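Sugar phosphate isomerase/epimerase (Parabacteroides distasonis, PDB 3L23) binds a magnesium ion in a TIM barrel of the xylose isomerase-like family and probably acts as an isomerase, its substrate not being established. Local coordinates at residues Arg36-Met41 / Ala71-Ile76; Ser78-Val83 / Met107-Ala112; Ile158-Gly163 / Lys210-Met215; Asn172-Lys177 / Asp196-Leu201; Arg246-Gln251 / Val289-Asp294. All coordinates share one frame; numbering follows the deposited sequence.

All five contacts lie in the TIM-barrel chain. Contacts 1 and 2 share strand 74-79, and contact 2 meets contact 3 where H79 NE2 lies 2.8 Å from E214 OE1, a probable hydrogen bond, and where the W110 and F162 rings pack. Contact 3 pairs two barrel strands; the chain between them carries contact 4, whose Y199 packs on F213 and M215. Contact 5 touches contact 1 through M41, against V289, K290 and A293. The magnesium ion, held by H165, D216, H242 and E275, lies about 10 Å from the F249 side chain, about 11 Å from that of N81 and about 13 Å from G163. Contacts 1 and 4, centres 40 Å apart, are remote from it.

Contact 1: Arg36-Met41 / Ala71-Ile76; sequences RKVKDM and AGLKII
In this TIM barrel, helix 31-40 packs against the turn that leads from helix 61-70 into strand 74-79, and K39 lies over that turn. The turn is a Schellman motif: G72, at positive phi (87°), is the first residue to leave the helix. K39 CG stands anti to the backbone N (chi1 -178°), 3.2 Å from A71 O; a bend at chi2 then turns CD over the turn, between A71 O and G72 O. At the end, K39 NZ donates a hydrogen bond of 2.9 Å to G72 O, tilted 28° from the carbonyl plane. G72 leaves room for this chain, since a side chain on it would press on K39 CE. An alanine in place of K39 would probably leave G72 O without its charged donor and remove the CG and CD methylenes packed on A71 O. Deeper in, V38 and L73 cross at about a right angle, V38 CG1 meeting L73 CD1 at 3.9 Å, while L73 also packs on L35 and on L46 of strand 45-52. L73 CD2 is turned to the helix backbone, 4.0 Å from K39 CA. Nearer the solvent, the methyl A71 CB rests 3.8 Å from R36 N.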
# COMPACT_ATOMS: atom_id res chain seq x y z
N ARG A 36 -13.46 -2.75 -17.42
CA ARG A 36 -14.68 -3.59 -17.41
C ARG A 36 -14.39 -5.04 -17.03
O ARG A 36 -15.17 -5.66 -16.28
CB ARG A 36 -15.42 -3.53 -18.74
CG ARG A 36 -16.05 -2.17 -19.02
CD ARG A 36 -17.07 -2.22 -20.14
NE ARG A 36 -16.53 -2.61 -21.45
CZ ARG A 36 -16.00 -1.78 -22.34
NH1 ARG A 36 -15.90 -0.47 -22.13
NH2 ARG A 36 -15.58 -2.26 -23.49
N LYS A 37 -13.27 -5.57 -17.52
CA LYS A 37 -12.84 -6.94 -17.16
C LYS A 37 -12.56 -7.05 -15.66
O LYS A 37 -12.87 -8.05 -15.04
CB LYS A 37 -11.65 -7.42 -18.00
CG LYS A 37 -11.22 -8.92 -17.74
CD LYS A 37 -10.35 -9.56 -18.89
CE LYS A 37 -10.07 -11.09 -18.64
NZ LYS A 37 -9.57 -11.84 -19.91
N VAL A 38 -11.96 -6.01 -15.08
CA VAL A 38 -11.73 -5.95 -13.64
C VAL A 38 -13.06 -6.07 -12.86
O VAL A 38 -13.18 -6.89 -11.95
CB VAL A 38 -10.96 -4.68 -13.23
CG1 VAL A 38 -10.96 -4.50 -11.73
CG2 VAL A 38 -9.52 -4.75 -13.78
N LYS A 39 -14.04 -5.29 -13.28
CA LYS A 39 -15.37 -5.37 -12.70
C LYS A 39 -15.95 -6.77 -12.88
O LYS A 39 -16.47 -7.35 -11.94
CB LYS A 39 -16.33 -4.35 -13.33
CG LYS A 39 -17.73 -4.38 -12.72
CD LYS A 39 -17.79 -3.78 -11.32
CE LYS A 39 -19.25 -3.78 -10.83
NZ LYS A 39 -19.40 -2.90 -9.65
N ASP A 40 -15.85 -7.33 -14.09
CA ASP A 40 -16.43 -8.65 -14.37
C ASP A 40 -15.80 -9.77 -13.56
O ASP A 40 -16.46 -10.78 -13.30
CB ASP A 40 -16.36 -8.97 -15.87
CG ASP A 40 -17.28 -8.08 -16.72
OD1 ASP A 40 -18.23 -7.47 -16.17
OD2 ASP A 40 -17.08 -8.04 -17.97
N MSE A 41 -14.54 -9.61 -13.19
CA MSE A 41 -13.85 -10.58 -12.32
C MSE A 41 -14.32 -10.52 -10.86
O MSE A 41 -13.98 -11.41 -10.07
CB MSE A 41 -12.31 -10.38 -12.39
CG MSE A 41 -11.71 -10.73 -13.73
SE MSE A 41 -9.78 -10.72 -13.64
CE MSE A 41 -9.45 -8.83 -13.52
N ALA A 71 -17.00 1.77 -15.56
CA ALA A 71 -16.93 0.30 -15.42
C ALA A 71 -17.53 -0.21 -14.13
O ALA A 71 -17.50 -1.41 -13.89
CB ALA A 71 -15.46 -0.20 -15.51
N GLY A 72 -18.00 0.69 -13.27
CA GLY A 72 -18.54 0.29 -11.97
C GLY A 72 -17.55 0.18 -10.86
O GLY A 72 -17.85 -0.46 -9.84
N LEU A 73 -16.36 0.77 -11.02
CA LEU A 73 -15.31 0.69 -10.05
C LEU A 73 -15.16 2.02 -9.33
O LEU A 73 -15.50 3.08 -9.88
CB LEU A 73 -13.96 0.33 -10.72
CG LEU A 73 -13.93 -0.98 -11.53
CD1 LEU A 73 -12.66 -1.07 -12.36
CD2 LEU A 73 -14.04 -2.19 -10.60
N LYS A 74 -14.70 1.98 -8.08
CA LYS A 74 -14.44 3.21 -7.33
C LYS A 74 -13.01 3.26 -6.89
O LYS A 74 -12.49 2.27 -6.37
CB LYS A 74 -15.32 3.30 -6.09
CG LYS A 74 -15.37 4.69 -5.48
N ILE A 75 -12.38 4.42 -7.07
CA ILE A 75 -11.02 4.64 -6.61
C ILE A 75 -11.06 5.04 -5.14
O ILE A 75 -11.64 6.07 -4.78
CB ILE A 75 -10.29 5.72 -7.45
CG1 ILE A 75 -10.22 5.31 -8.93
CG2 ILE A 75 -8.91 6.02 -6.87
CD1 ILE A 75 -9.73 6.47 -9.82
N ILE A 76 -10.47 4.19 -4.29
CA ILE A 76 -10.48 4.33 -2.83
C ILE A 76 -9.12 4.74 -2.28
O ILE A 76 -9.04 5.44 -1.27
CB ILE A 76 -10.85 2.97 -2.18
CG1 ILE A 76 -12.22 2.50 -2.66
CG2 ILE A 76 -10.79 2.99 -0.62
CD1 ILE A 76 -13.35 3.49 -2.44

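Contact 2: Ser78-Val83 / Met107-Ala112; sequences SHVNPV and MEYWKA
The hydroxyl of Y109 reaches from helix 103-119 to the chain leaving strand 74-79, where Y109 OH comes 3.3 Å from N81 O and also presses on V80 CB. Y109 CG is anti to the backbone N (chi1 177°), and the ring lies under the backbone of P82: P82 CA sits over its centre in a CH-pi contact, 3.6 Å from the centroid and 9° off the normal. V83 N comes over the same face, near CD1, and V83 CG2 packs 3.8 Å from Y109 CE1. An alanine in place of Y109 would probably open a gap beneath P82 and leave V83 CG2 without its aromatic partner. W110, the next residue, serves the deeper part. Its CZ3 touches V80 CG2 at 3.4 Å, a close fit, and P82 CG lies 3.8 Å from W110 CZ2. Y109 CD2 also stands over the indole, so the two rings and the proline form one packed group. Around it, V80 and P82 lean on L125 and Q127 of strand 124-127, while W110 reaches A149 of helix 136-155; the contact joins helix 103-119 to the loop that leaves strand 74-79.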
# COMPACT_ATOMS: atom_id res chain seq x y z
N SER A 78 -4.54 5.09 -3.14
CA SER A 78 -3.44 5.27 -4.09
C SER A 78 -2.08 5.14 -3.41
O SER A 78 -1.88 5.71 -2.34
CB SER A 78 -3.55 6.64 -4.78
OG SER A 78 -2.53 6.88 -5.74
N HIS A 79 -1.16 4.44 -4.09
CA HIS A 79 0.22 4.26 -3.70
C HIS A 79 1.10 5.24 -4.41
O HIS A 79 1.15 5.26 -5.62
CB HIS A 79 0.74 2.86 -4.05
CG HIS A 79 0.45 1.86 -3.00
ND1 HIS A 79 1.15 0.67 -2.91
CD2 HIS A 79 -0.43 1.86 -1.99
CE1 HIS A 79 0.69 -0.02 -1.88
NE2 HIS A 79 -0.27 0.68 -1.31
N VAL A 80 1.82 6.05 -3.65
CA VAL A 80 2.68 7.04 -4.23
C VAL A 80 3.98 7.11 -3.43
O VAL A 80 3.99 6.86 -2.23
CB VAL A 80 2.01 8.43 -4.23
CG1 VAL A 80 0.73 8.42 -5.09
CG2 VAL A 80 1.73 8.91 -2.79
N ASN A 81 5.07 7.45 -4.09
CA ASN A 81 6.35 7.60 -3.40
C ASN A 81 6.98 8.96 -3.71
O ASN A 81 7.04 9.33 -4.89
CB ASN A 81 7.33 6.54 -3.89
CG ASN A 81 7.06 5.18 -3.33
OD1 ASN A 81 7.08 4.93 -2.09
ND2 ASN A 81 6.77 4.27 -4.25
N PRO A 82 7.44 9.71 -2.69
CA PRO A 82 8.13 10.98 -2.95
C PRO A 82 9.27 10.93 -3.96
O PRO A 82 10.15 10.05 -3.90
CB PRO A 82 8.67 11.37 -1.57
CG PRO A 82 7.69 10.78 -0.63
CD PRO A 82 7.26 9.50 -1.23
N VAL A 83 9.21 11.88 -4.88
CA VAL A 83 10.24 12.04 -5.90
C VAL A 83 10.60 13.50 -6.02
O VAL A 83 9.81 14.38 -5.68
CB VAL A 83 9.79 11.55 -7.32
CG1 VAL A 83 9.63 10.02 -7.38
CG2 VAL A 83 8.54 12.28 -7.77
N MSE A 107 7.90 17.72 1.39
CA MSE A 107 6.62 18.36 1.69
C MSE A 107 5.98 18.97 0.42
O MSE A 107 4.75 18.97 0.29
CB MSE A 107 6.75 19.37 2.83
CG MSE A 107 7.20 18.72 4.15
SE MSE A 107 6.10 17.31 4.75
CE MSE A 107 7.57 16.20 5.55
N GLU A 108 6.81 19.46 -0.49
CA GLU A 108 6.34 19.96 -1.79
C GLU A 108 5.67 18.85 -2.61
O GLU A 108 4.63 19.05 -3.25
CB GLU A 108 7.53 20.58 -2.54
CG GLU A 108 7.28 21.01 -3.99
CD GLU A 108 8.47 21.74 -4.62
OE1 GLU A 108 9.42 22.14 -3.90
OE2 GLU A 108 8.45 21.94 -5.85
N TYR A 109 6.27 17.66 -2.58
CA TYR A 109 5.70 16.50 -3.22
C TYR A 109 4.35 16.17 -2.61
O TYR A 109 3.39 15.95 -3.33
CB TYR A 109 6.60 15.26 -3.06
CG TYR A 109 5.97 14.04 -3.65
CD1 TYR A 109 6.12 13.75 -5.00
CD2 TYR A 109 5.20 13.20 -2.88
CE1 TYR A 109 5.50 12.68 -5.56
CE2 TYR A 109 4.61 12.14 -3.44
CZ TYR A 109 4.77 11.86 -4.76
OH TYR A 109 4.09 10.77 -5.28
N TRP A 110 4.29 16.11 -1.28
CA TRP A 110 3.04 15.72 -0.64
C TRP A 110 1.91 16.74 -0.92
O TRP A 110 0.78 16.34 -1.16
CB TRP A 110 3.21 15.47 0.87
CG TRP A 110 3.89 14.16 1.12
CD1 TRP A 110 5.06 13.96 1.74
CD2 TRP A 110 3.41 12.86 0.71
NE1 TRP A 110 5.38 12.63 1.75
CE2 TRP A 110 4.38 11.92 1.13
CE3 TRP A 110 2.26 12.41 0.05
CZ2 TRP A 110 4.22 10.56 0.92
CZ3 TRP A 110 2.11 11.08 -0.19
CH2 TRP A 110 3.09 10.15 0.25
N LYS A 111 2.24 18.02 -0.89
CA LYS A 111 1.22 19.05 -1.17
C LYS A 111 0.60 18.86 -2.57
O LYS A 111 -0.62 18.76 -2.70
CB LYS A 111 1.80 20.46 -1.04
CG LYS A 111 0.75 21.54 -1.33
CD LYS A 111 1.18 22.89 -0.88
CE LYS A 111 0.10 23.97 -1.20
NZ LYS A 111 0.64 25.28 -0.95
N ALA A 112 1.44 18.77 -3.59
CA ALA A 112 0.98 18.61 -4.99
C ALA A 112 0.24 17.29 -5.19
O ALA A 112 -0.79 17.24 -5.85
CB ALA A 112 2.14 18.69 -5.92

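Contact 3: Ile158-Gly163 / Lys210-Met215; sequences IATGFG and KVYFEM. With EDO (1,2-ethanediol), chain G.
The ring of Y212 lies against the backbone of G163, with G163 CA over one face, offset toward the rim and 3.5 Å from the centroid, in a CH-pi contact. Y212 CG sits between the backbone N and the carbonyl carbon (chi1 64°), the crowded position, which starts the side chain back toward the neighbouring strand. A side chain on G163 would run into the ring. T160 O meets the ring edge, 3.3 Å from Y212 CE1. Beyond the ring, a water gathers the polar groups: it accepts from Y212 OH at 2.7 Å and donates to T160 OG1 and to G161 O. T160 OG1 is also bonded to K123 O, which ties the water site to the chain before strand 124-127.

The ring is positioned by the backbone pairing of the two strands. F162 N donates to K210 O at 3.2 Å, and Y212 N donates to F162 O at 3.0 Å. The other face of the sheet carries F162 and V211 side by side, with V211 CG1 at the phenyl edge, 4.1 Å from F162 CD2; F146 of helix 136-155 stacks on that phenyl ring. K210 NZ forms a salt bridge with D151 and a weak bond to an ethanediol. The whole is a parallel strand pair of the TIM barrel, 162-165 beside 211-216, whose last residues, H165 and D216, are magnesium ligands.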
# COMPACT_ATOMS: atom_id res chain seq x y z
N ILE A 158 -7.48 15.48 2.39
CA ILE A 158 -7.55 14.03 2.60
C ILE A 158 -7.47 13.77 4.11
O ILE A 158 -6.40 13.75 4.69
CB ILE A 158 -6.44 13.32 1.82
CG1 ILE A 158 -6.57 13.66 0.32
CG2 ILE A 158 -6.50 11.81 2.01
CD1 ILE A 158 -5.55 12.97 -0.59
N ALA A 159 -8.64 13.62 4.73
CA ALA A 159 -8.77 13.60 6.18
C ALA A 159 -8.05 12.46 6.86
O ALA A 159 -7.73 12.54 8.04
CB ALA A 159 -10.23 13.57 6.55
N THR A 160 -7.86 11.36 6.15
CA THR A 160 -7.13 10.20 6.70
C THR A 160 -5.64 10.43 6.98
O THR A 160 -5.03 9.66 7.70
CB THR A 160 -7.27 8.96 5.80
OG1 THR A 160 -6.90 9.29 4.46
CG2 THR A 160 -8.70 8.43 5.85
N GLY A 161 -5.06 11.49 6.43
CA GLY A 161 -3.66 11.80 6.65
C GLY A 161 -2.70 10.92 5.86
O GLY A 161 -2.92 10.68 4.66
N PHE A 162 -1.67 10.43 6.54
CA PHE A 162 -0.58 9.68 5.93
C PHE A 162 -0.71 8.19 6.22
O PHE A 162 -0.75 7.78 7.39
CB PHE A 162 0.78 10.20 6.45
CG PHE A 162 1.97 9.47 5.89
CD1 PHE A 162 2.54 9.87 4.68
CD2 PHE A 162 2.50 8.38 6.54
CE1 PHE A 162 3.66 9.21 4.17
CE2 PHE A 162 3.61 7.70 5.99
CZ PHE A 162 4.16 8.13 4.82
N GLY A 163 -0.81 7.38 5.17
CA GLY A 163 -0.80 5.93 5.33
C GLY A 163 0.53 5.35 4.91
O GLY A 163 1.16 5.84 3.97
N LYS A 210 -2.32 11.04 13.25
CA LYS A 210 -1.79 11.51 11.97
C LYS A 210 -1.39 10.43 10.93
O LYS A 210 -1.54 10.65 9.72
CB LYS A 210 -0.57 12.35 12.21
CG LYS A 210 -0.81 13.54 13.08
CD LYS A 210 0.45 14.38 13.26
CE LYS A 210 0.23 15.48 14.29
NZ LYS A 210 -0.10 16.74 13.74
N VAL A 211 -0.86 9.30 11.43
CA VAL A 211 -0.29 8.22 10.59
C VAL A 211 -0.99 6.92 10.89
O VAL A 211 -1.20 6.59 12.06
CB VAL A 211 1.20 8.06 10.89
CG1 VAL A 211 1.83 6.81 10.24
CG2 VAL A 211 1.98 9.37 10.53
N TYR A 212 -1.36 6.19 9.83
CA TYR A 212 -1.95 4.86 9.98
C TYR A 212 -1.18 3.94 9.04
O TYR A 212 -0.40 4.38 8.18
CB TYR A 212 -3.46 4.84 9.63
CG TYR A 212 -3.70 5.18 8.18
CD1 TYR A 212 -3.79 6.51 7.76
CD2 TYR A 212 -3.85 4.18 7.21
CE1 TYR A 212 -3.97 6.82 6.41
CE2 TYR A 212 -4.00 4.48 5.88
CZ TYR A 212 -4.07 5.80 5.48
OH TYR A 212 -4.21 6.08 4.13
N PHE A 213 -1.44 2.66 9.20
CA PHE A 213 -0.74 1.63 8.48
C PHE A 213 -1.66 0.76 7.61
O PHE A 213 -2.79 0.41 8.01
CB PHE A 213 0.06 0.76 9.49
CG PHE A 213 1.19 1.53 10.15
CD1 PHE A 213 0.97 2.32 11.22
CD2 PHE A 213 2.46 1.51 9.61
CE1 PHE A 213 1.99 3.10 11.77
CE2 PHE A 213 3.50 2.28 10.15
CZ PHE A 213 3.27 3.06 11.22
N GLU A 214 -1.18 0.47 6.40
CA GLU A 214 -1.81 -0.50 5.52
C GLU A 214 -0.90 -1.70 5.62
O GLU A 214 0.15 -1.71 4.97
CB GLU A 214 -1.89 -0.00 4.08
CG GLU A 214 -2.47 -1.00 3.07
CD GLU A 214 -2.50 -0.46 1.70
OE1 GLU A 214 -1.44 -0.11 1.17
OE2 GLU A 214 -3.60 -0.36 1.12
N MSE A 215 -1.30 -2.73 6.38
CA MSE A 215 -0.41 -3.87 6.61
C MSE A 215 -0.53 -4.84 5.43
O MSE A 215 -1.63 -5.30 5.09
CB MSE A 215 -0.74 -4.59 7.91
CG MSE A 215 -0.01 -5.92 8.05
SE MSE A 215 0.10 -6.53 9.86
CE MSE A 215 1.64 -5.57 10.38
C1 EDO G . 3.93 17.39 12.89
O1 EDO G . 2.92 18.32 13.29
C2 EDO G . 4.32 16.55 14.09
O2 EDO G . 3.17 15.94 14.68
O HOH W 1 -4.47 8.74 3.63

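Contact 4: Asn172-Lys177 / Asp196-Leu201; sequences NRVATK and DQIYDL
The guanidinium of R173 has Q197 CG over the centre of one face, 3.7 Å above its plane. The amide of Q197 is turned 27° from the guanidinium plane, and Q197 OE1 is 3.6 Å from R173 NH2. R173 NH1 bonds to G195 O, and Q197 OE1 accepts from N225. Q197 NE2 donates to D200 OD2 at 3.0 Å from above the carboxylate plane, with the acceptor close to the amide plane. D200 and N225 fix the rotation of the amide beside R173.

R173 and Q197 stand on one face of a two-stranded antiparallel ladder, as its non-hydrogen-bonded pair; V174 and D196 form the hydrogen-bonded one, with V174 N to D196 O at 2.9 Å and D196 N to V174 O at 3.2 Å. I198 N, in the first helical turn, donates to N172 O, just before the strand, at 3.1 Å. On the face of V174 and D196, V174 packs on the first helical turn: the V174 and I198 side chains cross at about a right angle, with CG1 of each 3.8 Å apart, and V174 CG2 meets L201 CD1 tip to tip at 3.7 Å.

Q197 is the N-cap of helix 198-205. H136, at the start of helix 136-155, covers V174 and L201 and bonds D196 OD2, while the Y199 ring meets that of F213 on barrel strand 211-216.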
# COMPACT_ATOMS: atom_id res chain seq x y z
N ASN A 172 13.55 -5.81 9.60
CA ASN A 172 14.96 -5.79 9.95
C ASN A 172 15.15 -5.02 11.27
O ASN A 172 14.40 -4.10 11.57
CB ASN A 172 15.80 -5.08 8.90
CG ASN A 172 15.92 -5.83 7.58
OD1 ASN A 172 15.78 -7.05 7.51
ND2 ASN A 172 16.20 -5.09 6.53
N ARG A 173 16.16 -5.37 12.04
CA ARG A 173 16.35 -4.76 13.33
C ARG A 173 17.47 -3.74 13.23
O ARG A 173 18.43 -3.94 12.50
CB ARG A 173 16.67 -5.82 14.40
CG ARG A 173 15.50 -6.76 14.66
CD ARG A 173 15.85 -7.94 15.60
NE ARG A 173 14.67 -8.78 15.78
CZ ARG A 173 13.72 -8.59 16.69
NH1 ARG A 173 13.80 -7.59 17.56
NH2 ARG A 173 12.68 -9.40 16.72
N VAL A 174 17.33 -2.63 13.93
CA VAL A 174 18.45 -1.72 14.08
C VAL A 174 19.07 -2.07 15.41
O VAL A 174 18.41 -2.04 16.47
CB VAL A 174 18.03 -0.24 13.95
CG1 VAL A 174 17.47 -0.01 12.60
CG2 VAL A 174 17.03 0.16 15.00
N ALA A 175 20.34 -2.47 15.37
CA ALA A 175 21.07 -2.85 16.59
C ALA A 175 22.38 -2.13 16.62
O ALA A 175 23.04 -2.02 15.58
CB ALA A 175 21.29 -4.38 16.65
N THR A 176 22.78 -1.66 17.79
CA THR A 176 24.08 -1.02 17.95
C THR A 176 25.20 -2.08 17.97
O THR A 176 24.93 -3.30 18.02
CB THR A 176 24.15 -0.20 19.26
OG1 THR A 176 24.17 -1.09 20.39
CG2 THR A 176 22.95 0.77 19.37
N LYS A 177 26.44 -1.63 17.94
CA LYS A 177 27.58 -2.54 17.95
C LYS A 177 27.66 -3.27 19.31
O LYS A 177 27.90 -4.49 19.35
CB LYS A 177 28.88 -1.79 17.64
N ASP A 196 15.87 -3.43 17.75
CA ASP A 196 14.44 -3.20 17.58
C ASP A 196 14.06 -3.30 16.13
O ASP A 196 14.77 -2.76 15.28
CB ASP A 196 14.12 -1.80 18.05
CG ASP A 196 14.48 -1.59 19.47
OD1 ASP A 196 13.82 -2.22 20.32
OD2 ASP A 196 15.45 -0.82 19.75
N GLN A 197 12.91 -3.92 15.84
CA GLN A 197 12.41 -3.95 14.48
C GLN A 197 12.02 -2.53 14.06
O GLN A 197 11.35 -1.81 14.81
CB GLN A 197 11.22 -4.90 14.34
CG GLN A 197 11.61 -6.36 14.64
CD GLN A 197 10.49 -7.36 14.42
OE1 GLN A 197 10.74 -8.45 13.89
NE2 GLN A 197 9.25 -6.98 14.79
N ILE A 198 12.41 -2.16 12.85
CA ILE A 198 12.04 -0.84 12.30
C ILE A 198 10.55 -0.58 12.40
O ILE A 198 10.14 0.50 12.81
CB ILE A 198 12.59 -0.64 10.84
CG1 ILE A 198 14.10 -0.56 10.86
CG2 ILE A 198 12.01 0.63 10.19
CD1 ILE A 198 14.73 -0.84 9.50
N TYR A 199 9.71 -1.55 12.03
CA TYR A 199 8.26 -1.34 12.07
C TYR A 199 7.75 -0.97 13.48
O TYR A 199 6.82 -0.13 13.62
CB TYR A 199 7.57 -2.60 11.56
CG TYR A 199 6.14 -2.45 11.09
CD1 TYR A 199 5.83 -1.74 9.92
CD2 TYR A 199 5.08 -3.01 11.81
CE1 TYR A 199 4.52 -1.61 9.50
CE2 TYR A 199 3.78 -2.88 11.37
CZ TYR A 199 3.50 -2.19 10.24
OH TYR A 199 2.21 -2.03 9.79
N ASP A 200 8.30 -1.63 14.49
CA ASP A 200 7.96 -1.30 15.89
C ASP A 200 8.33 0.14 16.25
O ASP A 200 7.58 0.80 16.95
CB ASP A 200 8.55 -2.31 16.84
CG ASP A 200 7.98 -3.67 16.61
OD1 ASP A 200 6.79 -3.71 16.27
OD2 ASP A 200 8.68 -4.69 16.72
N LEU A 201 9.46 0.62 15.75
CA LEU A 201 9.84 2.01 15.95
C LEU A 201 8.88 2.94 15.20
O LEU A 201 8.57 4.03 15.69
CB LEU A 201 11.29 2.26 15.50
CG LEU A 201 12.39 1.45 16.20
CD1 LEU A 201 13.73 1.66 15.51
CD2 LEU A 201 12.42 1.77 17.70

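Contact 5: Arg246-Gln251 / Val289-Asp294; sequences RAVFGQ and VKDCAD
The backbone makes a type II beta turn from V248 to Q251, closed by Q251 N to V248 O at 3.2 Å, and F249 and V248 of this turn pack on helix 285-298. The turn belongs to the loop of the TIM barrel between strand 238-243 and helix 257-267. G250, at positive phi, takes the position of the turn where glycine is favoured. F249 meets the helix with one ring face. C292 SG stands over that face, offset toward the rim and 3.8 Å from the centroid, a sulfur-aromatic contact. C292 SG is anti to its own carbonyl carbon (chi1 -68°), and the sulfur falls nearest F249 CD1, while C292 O lies by F249 CD2. V274 of strand 272-274 touches both F249 and C292, and F257 meets the phenyl ring too, so the pair is buried between strand and helices, the F249 side chain about 6 Å from that of the magnesium ligand E275. V248 CG1 packs 3.6 Å from D291 CB. The carboxylate of D291 forms a salt bridge with R283, and a water also joins the segments, donating to D291 OD2 at 2.8 Å and accepting from Q251 NE2 at 2.7 Å.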
# COMPACT_ATOMS: atom_id res chain seq x y z
N ARG A 246 2.08 -15.87 -2.07
CA ARG A 246 3.22 -15.99 -2.98
C ARG A 246 2.78 -15.71 -4.41
O ARG A 246 3.45 -14.96 -5.17
CB ARG A 246 3.83 -17.36 -2.86
CG ARG A 246 4.91 -17.73 -3.85
CD ARG A 246 6.04 -16.76 -3.96
NE ARG A 246 6.74 -16.51 -2.69
CZ ARG A 246 7.77 -17.20 -2.21
NH1 ARG A 246 8.26 -18.27 -2.81
NH2 ARG A 246 8.31 -16.79 -1.06
N ALA A 247 1.64 -16.31 -4.78
CA ALA A 247 1.02 -16.11 -6.09
C ALA A 247 -0.49 -16.22 -5.93
O ALA A 247 -1.06 -15.47 -5.17
CB ALA A 247 1.56 -17.11 -7.12
N VAL A 248 -1.17 -17.14 -6.62
CA VAL A 248 -2.61 -17.25 -6.43
C VAL A 248 -2.93 -17.66 -4.98
O VAL A 248 -2.31 -18.57 -4.41
CB VAL A 248 -3.24 -18.24 -7.44
CG1 VAL A 248 -4.70 -18.47 -7.08
CG2 VAL A 248 -3.03 -17.66 -8.86
N PHE A 249 -3.93 -16.97 -4.40
CA PHE A 249 -4.33 -17.22 -3.03
C PHE A 249 -4.59 -18.70 -2.77
O PHE A 249 -5.28 -19.40 -3.55
CB PHE A 249 -5.59 -16.47 -2.65
CG PHE A 249 -5.50 -14.98 -2.70
CD1 PHE A 249 -4.28 -14.28 -2.78
CD2 PHE A 249 -6.65 -14.25 -2.65
CE1 PHE A 249 -4.26 -12.91 -2.81
CE2 PHE A 249 -6.64 -12.88 -2.65
CZ PHE A 249 -5.47 -12.21 -2.69
N GLY A 250 -4.02 -19.19 -1.66
CA GLY A 250 -4.23 -20.55 -1.23
C GLY A 250 -3.42 -21.64 -1.86
O GLY A 250 -3.57 -22.78 -1.51
N GLN A 251 -2.53 -21.31 -2.78
CA GLN A 251 -1.74 -22.34 -3.48
C GLN A 251 -0.35 -22.58 -2.91
O GLN A 251 0.35 -23.47 -3.37
CB GLN A 251 -1.68 -21.99 -4.97
CG GLN A 251 -3.10 -22.04 -5.58
CD GLN A 251 -3.15 -22.00 -7.09
OE1 GLN A 251 -2.12 -21.90 -7.77
NE2 GLN A 251 -4.37 -22.06 -7.63
N VAL A 289 -5.16 -12.84 -11.25
CA VAL A 289 -6.07 -11.94 -10.54
C VAL A 289 -7.52 -12.50 -10.49
O VAL A 289 -8.22 -12.39 -9.47
CB VAL A 289 -6.00 -10.50 -11.12
CG1 VAL A 289 -7.17 -9.63 -10.64
CG2 VAL A 289 -4.64 -9.86 -10.74
N LYS A 290 -7.96 -13.11 -11.57
CA LYS A 290 -9.25 -13.81 -11.57
C LYS A 290 -9.31 -14.89 -10.51
O LYS A 290 -10.26 -14.96 -9.73
CB LYS A 290 -9.49 -14.42 -12.94
CG LYS A 290 -10.76 -15.29 -13.11
CD LYS A 290 -12.03 -14.45 -12.98
CE LYS A 290 -13.30 -15.13 -13.60
NZ LYS A 290 -13.60 -16.49 -12.94
N ASP A 291 -8.27 -15.71 -10.47
CA ASP A 291 -8.21 -16.82 -9.54
C ASP A 291 -8.22 -16.32 -8.08
O ASP A 291 -8.84 -16.95 -7.20
CB ASP A 291 -6.97 -17.68 -9.79
CG ASP A 291 -7.07 -18.54 -11.05
OD1 ASP A 291 -8.17 -18.67 -11.66
OD2 ASP A 291 -6.05 -19.16 -11.40
N CYS A 292 -7.53 -15.21 -7.83
CA CYS A 292 -7.57 -14.58 -6.49
C CYS A 292 -9.00 -14.13 -6.10
O CYS A 292 -9.44 -14.33 -4.97
CB CYS A 292 -6.61 -13.41 -6.39
SG CYS A 292 -4.85 -13.93 -6.46
N ALA A 293 -9.73 -13.49 -7.02
CA ALA A 293 -11.11 -13.09 -6.77
C ALA A 293 -11.95 -14.31 -6.49
O ALA A 293 -12.75 -14.29 -5.56
CB ALA A 293 -11.69 -12.32 -8.01
N ASP A 294 -11.78 -15.36 -7.27
CA ASP A 294 -12.59 -16.56 -7.15
C ASP A 294 -12.35 -17.21 -5.80
O ASP A 294 -13.28 -17.69 -5.18
CB ASP A 294 -12.29 -17.56 -8.28
CG ASP A 294 -12.82 -17.12 -9.65
OD1 ASP A 294 -13.69 -16.24 -9.67
OD2 ASP A 294 -12.36 -17.68 -10.70
O HOH W 2 -5.28 -21.55 -10.08